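Local coordinates for DUF3501 family protein (Burkholderia pseudomallei K96243, PDB 3FJV) that is of unknown function, a DUF3501 family protein that combines an antiparallel beta-sheet with several helices, at residues N39-D47 and L87-Y95. Numbering follows the deposited sequence.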
ATOM      1  N   ASN A  39      17.733   1.826  -8.891  1.00 27.62           N
ATOM      2  CA  ASN A  39      17.851   2.362  -7.518  1.00 27.85           C
ATOM      3  C   ASN A  39      16.595   2.310  -6.661  1.00 27.74           C
ATOM      4  O   ASN A  39      16.677   2.484  -5.428  1.00 28.80           O
ATOM      5  CB  ASN A  39      18.358   3.828  -7.552  1.00 30.38           C
ATOM      6  CG  ASN A  39      19.806   3.934  -7.980  1.00 28.82           C
ATOM      7  OD1 ASN A  39      20.598   3.041  -7.737  1.00 35.16           O
ATOM      8  ND2 ASN A  39      20.158   5.036  -8.611  1.00 43.55           N
ATOM      9  N   HIS A  40      15.428   2.071  -7.271  1.00 21.58           N
ATOM     10  CA  HIS A  40      14.174   2.161  -6.530  1.00 19.96           C
ATOM     11  C   HIS A  40      13.270   0.912  -6.557  1.00 21.78           C
ATOM     12  O   HIS A  40      12.241   0.910  -5.870  1.00 22.86           O
ATOM     13  CB  HIS A  40      13.385   3.350  -7.043  1.00 23.62           C
ATOM     14  CG  HIS A  40      14.142   4.630  -6.951  1.00 31.40           C
ATOM     15  ND1 HIS A  40      14.221   5.358  -5.785  1.00 28.86           N
ATOM     16  CD2 HIS A  40      14.914   5.270  -7.856  1.00 36.31           C
ATOM     17  CE1 HIS A  40      15.001   6.406  -5.983  1.00 23.75           C
ATOM     18  NE2 HIS A  40      15.419   6.383  -7.235  1.00 35.12           N
ATOM     19  N   LEU A  41      13.637  -0.115  -7.327  1.00 22.51           N
ATOM     20  CA  LEU A  41      12.903  -1.388  -7.354  1.00 20.62           C
ATOM     21  C   LEU A  41      13.728  -2.520  -6.737  1.00 22.23           C
ATOM     22  O   LEU A  41      14.918  -2.702  -7.067  1.00 18.78           O
ATOM     23  CB  LEU A  41      12.521  -1.799  -8.766  1.00 21.00           C
ATOM     24  CG  LEU A  41      11.109  -1.348  -9.184  1.00 21.91           C
ATOM     25  CD1 LEU A  41      10.939   0.138  -8.972  1.00 33.05           C
ATOM     26  CD2 LEU A  41      10.928  -1.725 -10.642  1.00 24.00           C
ATOM     27  N   ARG A  42      13.067  -3.322  -5.908  1.00 16.98           N
ATOM     28  CA  ARG A  42      13.694  -4.495  -5.271  1.00 20.90           C
ATOM     29  C   ARG A  42      12.793  -5.720  -5.467  1.00 17.84           C
ATOM     30  O   ARG A  42      11.597  -5.611  -5.262  1.00 19.00           O
ATOM     31  CB  ARG A  42      13.853  -4.213  -3.772  1.00 18.95           C
ATOM     32  CG  ARG A  42      14.711  -3.011  -3.418  1.00 37.54           C
ATOM     33  CD  ARG A  42      16.157  -3.193  -3.864  1.00 49.24           C
ATOM     34  NE  ARG A  42      16.999  -2.012  -3.620  1.00 54.06           N
ATOM     35  CZ  ARG A  42      17.304  -1.062  -4.515  1.00 55.06           C
ATOM     36  NH1 ARG A  42      16.852  -1.093  -5.771  1.00 49.29           N
ATOM     37  NH2 ARG A  42      18.088  -0.058  -4.144  1.00 60.17           N
ATOM     38  N   LEU A  43      13.338  -6.852  -5.904  1.00 17.69           N
ATOM     39  CA  LEU A  43      12.565  -8.089  -6.037  1.00 19.35           C
ATOM     40  C   LEU A  43      13.127  -9.116  -5.053  1.00 18.84           C
ATOM     41  O   LEU A  43      14.330  -9.282  -4.949  1.00 21.02           O
ATOM     42  CB  LEU A  43      12.711  -8.745  -7.435  1.00 20.15           C
ATOM     43  CG  LEU A  43      11.888  -8.371  -8.658  1.00 27.57           C
ATOM     44  CD1 LEU A  43      12.295  -9.283  -9.781  1.00 27.65           C
ATOM     45  CD2 LEU A  43      10.407  -8.502  -8.390  1.00 30.78           C
ATOM     46  N   LEU A  44      12.237  -9.803  -4.345  1.00 16.26           N
ATOM     47  CA  LEU A  44      12.600 -10.951  -3.538  1.00 17.13           C
ATOM     48  C   LEU A  44      11.923 -12.141  -4.131  1.00 17.00           C
ATOM     49  O   LEU A  44      10.681 -12.222  -4.132  1.00 17.30           O
ATOM     50  CB  LEU A  44      12.218 -10.792  -2.073  1.00 18.82           C
ATOM     51  CG  LEU A  44      12.687 -11.957  -1.152  1.00 16.68           C
ATOM     52  CD1 LEU A  44      14.190 -11.893  -0.933  1.00 18.89           C
ATOM     53  CD2 LEU A  44      11.900 -11.861   0.171  1.00 15.33           C
ATOM     54  N   PHE A  45      12.731 -13.079  -4.638  1.00 13.86           N
ATOM     55  CA  PHE A  45      12.196 -14.346  -5.114  1.00 14.59           C
ATOM     56  C   PHE A  45      11.829 -15.218  -3.927  1.00 14.40           C
ATOM     57  O   PHE A  45      12.662 -15.483  -3.050  1.00 14.92           O
ATOM     58  CB  PHE A  45      13.171 -15.021  -6.063  1.00 15.44           C
ATOM     59  CG  PHE A  45      13.227 -14.349  -7.371  1.00 13.02           C
ATOM     60  CD1 PHE A  45      12.310 -14.700  -8.361  1.00 10.85           C
ATOM     61  CD2 PHE A  45      14.115 -13.285  -7.598  1.00 17.64           C
ATOM     62  CE1 PHE A  45      12.321 -14.074  -9.612  1.00 16.80           C
ATOM     63  CE2 PHE A  45      14.150 -12.628  -8.818  1.00 16.36           C
ATOM     64  CZ  PHE A  45      13.210 -13.001  -9.851  1.00 21.06           C
ATOM     65  N   GLU A  46      10.571 -15.617  -3.877  1.00 12.24           N
ATOM     66  CA  GLU A  46       9.998 -16.261  -2.696  1.00 12.78           C
ATOM     67  C   GLU A  46      10.133 -17.781  -2.710  1.00 15.95           C
ATOM     68  O   GLU A  46       9.980 -18.439  -3.763  1.00 15.66           O
ATOM     69  CB  GLU A  46       8.539 -15.843  -2.504  1.00 14.68           C
ATOM     70  CG  GLU A  46       8.324 -14.349  -2.438  1.00 15.73           C
ATOM     71  CD  GLU A  46       8.556 -13.700  -1.044  1.00 19.69           C
ATOM     72  OE1 GLU A  46       8.900 -14.436  -0.082  1.00 14.17           O
ATOM     73  OE2 GLU A  46       8.283 -12.470  -0.910  1.00 17.57           O
ATOM     74  N   ASP A  47      10.438 -18.352  -1.548  1.00 15.64           N
ATOM     75  CA  ASP A  47      10.502 -19.815  -1.390  1.00 16.64           C
ATOM     76  C   ASP A  47       9.956 -20.236  -0.017  1.00 17.57           C
ATOM     77  O   ASP A  47       9.357 -19.412   0.686  1.00 15.42           O
ATOM     78  CB  ASP A  47      11.953 -20.327  -1.655  1.00 15.36           C
ATOM     79  CG  ASP A  47      12.984 -19.788  -0.631  1.00 18.53           C
ATOM     80  OD1 ASP A  47      12.553 -19.331   0.473  1.00 14.78           O
ATOM     81  OD2 ASP A  47      14.220 -19.828  -0.909  1.00 17.07           O
ATOM     82  N   LEU A  87       8.472 -18.868 -11.209  1.00 15.65           N
ATOM     83  CA  LEU A  87       9.147 -18.192 -10.114  1.00 16.24           C
ATOM     84  C   LEU A  87       8.157 -17.122  -9.598  1.00 17.80           C
ATOM     85  O   LEU A  87       7.398 -16.489 -10.394  1.00 17.44           O
ATOM     86  CB  LEU A  87      10.404 -17.555 -10.648  1.00 13.81           C
ATOM     87  CG  LEU A  87      11.442 -18.489 -11.281  1.00 14.43           C
ATOM     88  CD1 LEU A  87      12.652 -17.704 -11.863  1.00 12.99           C
ATOM     89  CD2 LEU A  87      11.909 -19.499 -10.254  1.00 12.19           C
ATOM     90  N   LYS A  88       8.140 -16.949  -8.287  1.00 15.29           N
ATOM     91  CA  LYS A  88       7.292 -15.966  -7.613  1.00 16.07           C
ATOM     92  C   LYS A  88       8.189 -14.949  -6.899  1.00 16.58           C
ATOM     93  O   LYS A  88       9.181 -15.338  -6.307  1.00 17.11           O
ATOM     94  CB  LYS A  88       6.333 -16.644  -6.600  1.00 15.40           C
ATOM     95  CG  LYS A  88       5.434 -17.776  -7.129  1.00 18.97           C
ATOM     96  CD  LYS A  88       4.443 -17.328  -8.109  1.00 21.31           C
ATOM     97  CE  LYS A  88       3.434 -18.455  -8.472  1.00 19.97           C
ATOM     98  NZ  LYS A  88       2.541 -18.830  -7.354  1.00 11.85           N
ATOM     99  N   ALA A  89       7.821 -13.661  -6.950  1.00 16.33           N
ATOM    100  CA  ALA A  89       8.599 -12.572  -6.349  1.00 14.98           C
ATOM    101  C   ALA A  89       7.695 -11.453  -5.784  1.00 14.58           C
ATOM    102  O   ALA A  89       6.575 -11.218  -6.249  1.00 13.99           O
ATOM    103  CB  ALA A  89       9.666 -11.996  -7.335  1.00 11.67           C
ATOM    104  N   THR A  90       8.128 -10.882  -4.679  1.00 15.63           N
ATOM    105  CA  THR A  90       7.564  -9.671  -4.137  1.00 16.77           C
ATOM    106  C   THR A  90       8.417  -8.523  -4.681  1.00 16.91           C
ATOM    107  O   THR A  90       9.651  -8.507  -4.524  1.00 16.84           O
ATOM    108  CB  THR A  90       7.580  -9.682  -2.574  1.00 18.32           C
ATOM    109  OG1 THR A  90       6.761 -10.769  -2.105  1.00 15.50           O
ATOM    110  CG2 THR A  90       7.032  -8.351  -2.045  1.00 16.67           C
ATOM    111  N   LEU A  91       7.747  -7.592  -5.347  1.00 18.05           N
ATOM    112  CA  LEU A  91       8.361  -6.376  -5.862  1.00 18.92           C
ATOM    113  C   LEU A  91       8.037  -5.241  -4.893  1.00 19.63           C
ATOM    114  O   LEU A  91       6.870  -5.021  -4.540  1.00 16.24           O
ATOM    115  CB  LEU A  91       7.823  -6.013  -7.248  1.00 17.43           C
ATOM    116  CG  LEU A  91       8.287  -4.698  -7.928  1.00 20.29           C
ATOM    117  CD1 LEU A  91       9.724  -4.685  -8.396  1.00 16.33           C
ATOM    118  CD2 LEU A  91       7.415  -4.382  -9.168  1.00 17.11           C
ATOM    119  N   GLN A  92       9.070  -4.501  -4.511  1.00 16.35           N
ATOM    120  CA  GLN A  92       8.887  -3.328  -3.657  1.00 18.02           C
ATOM    121  C   GLN A  92       9.471  -2.129  -4.356  1.00 20.67           C
ATOM    122  O   GLN A  92      10.538  -2.207  -4.938  1.00 20.23           O
ATOM    123  CB  GLN A  92       9.521  -3.517  -2.283  1.00 19.34           C
ATOM    124  CG  GLN A  92       8.786  -4.589  -1.455  1.00 22.93           C
ATOM    125  CD  GLN A  92       9.062  -4.482   0.031  1.00 26.58           C
ATOM    126  OE1 GLN A  92       8.719  -3.457   0.664  1.00 28.04           O
ATOM    127  NE2 GLN A  92       9.641  -5.536   0.612  1.00 25.13           N
ATOM    128  N   ILE A  93       8.728  -1.032  -4.318  1.00 20.28           N
ATOM    129  CA  ILE A  93       9.125   0.252  -4.888  1.00 22.04           C
ATOM    130  C   ILE A  93       9.429   1.112  -3.675  1.00 25.72           C
ATOM    131  O   ILE A  93       8.550   1.277  -2.820  1.00 25.68           O
ATOM    132  CB  ILE A  93       7.949   0.854  -5.697  1.00 20.20           C
ATOM    133  CG1 ILE A  93       7.547  -0.093  -6.826  1.00 22.61           C
ATOM    134  CG2 ILE A  93       8.321   2.227  -6.316  1.00 20.60           C
ATOM    135  CD1 ILE A  93       6.123   0.183  -7.364  1.00 27.14           C
ATOM    136  N   GLU A  94      10.653   1.630  -3.581  1.00 29.16           N
ATOM    137  CA  GLU A  94      11.085   2.374  -2.410  1.00 34.52           C
ATOM    138  C   GLU A  94      11.586   3.775  -2.754  1.00 34.90           C
ATOM    139  O   GLU A  94      12.509   3.927  -3.553  1.00 31.50           O
ATOM    140  CB  GLU A  94      12.177   1.575  -1.702  1.00 37.78           C
ATOM    141  CG  GLU A  94      11.632   0.231  -1.157  1.00 47.70           C
ATOM    142  CD  GLU A  94      12.718  -0.769  -0.770  1.00 56.85           C
ATOM    143  OE1 GLU A  94      13.914  -0.568  -1.121  1.00 63.57           O
ATOM    144  OE2 GLU A  94      12.356  -1.766  -0.109  1.00 54.89           O
ATOM    145  N   TYR A  95      10.975   4.796  -2.147  1.00 39.31           N
ATOM    146  CA  TYR A  95      11.415   6.185  -2.341  1.00 41.67           C
ATOM    147  C   TYR A  95      11.658   6.876  -0.998  1.00 46.87           C
ATOM    148  O   TYR A  95      11.071   6.503   0.016  1.00 48.40           O
ATOM    149  CB  TYR A  95      10.418   6.967  -3.223  1.00 41.49           C
ATOM    150  CG  TYR A  95      10.627   6.685  -4.701  1.00 37.82           C
ATOM    151  CD1 TYR A  95      10.076   5.561  -5.271  1.00 29.66           C
ATOM    152  CD2 TYR A  95      11.401   7.524  -5.513  1.00 38.91           C
ATOM    153  CE1 TYR A  95      10.235   5.278  -6.594  1.00 30.76           C
ATOM    154  CE2 TYR A  95      11.589   7.231  -6.858  1.00 35.27           C
ATOM    155  CZ  TYR A  95      10.997   6.086  -7.377  1.00 29.36           C
ATOM    156  OH  TYR A  95      11.147   5.692  -8.667  1.00 24.42           O
TER
HETATM  157  O   HOH W   1      10.060 -18.319  -6.691  1.00 20.48           O
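The rings of His40 and Tyr95 lie in an offset stack at one end of an antiparallel strand pair, their planes only 4° apart and their centroids separated by 4.1 Å. Tyr95 CE2 sits over the rim of the imidazole, 3.4 Å from His40 ND1. That nitrogen also donates to Glu94 O (3.2 Å) with the acceptor in the ring plane, a bond that, with the stack, helps set the rotation of the imidazole. Backbone hydrogen bonds continue from Glu94 N to His40 O through the Arg42–Gln92 and Leu44–Thr90 pairs to Glu46 N and Lys88 O.

Glu46 closes the other end: bent at its second torsion (chi2 -84°), it swings OE2 back to accept the Thr90 hydroxyl on the anti side of the carboxylate, OG1 to OE2 2.6 Å, while Thr50 holds its other oxygen. On one face Leu41 CG meets Leu91 CD1 at 3.7 Å, Leu43 CD2 reaches between Ala89 CB and Leu91 CB, and Ala89 CB makes a CH-pi contact over the Phe45 ring, with Leu87 CB at that ring's edge. On the other, Arg42 CG passes 3.4 Å from Glu94 OE1, but that oxygen lies well out of the guanidinium plane and forms no salt bridge; Arg42 NH1 instead donates to Leu41 O (2.8 Å).

Strand 34-37 flanks 41-45 and strand 144-150 flanks 86-93, placing the pair inside the sheet; helix 98-107 packs on Ile93 and Tyr95, and Thr99 of the second subunit touches Thr90 and Gln92.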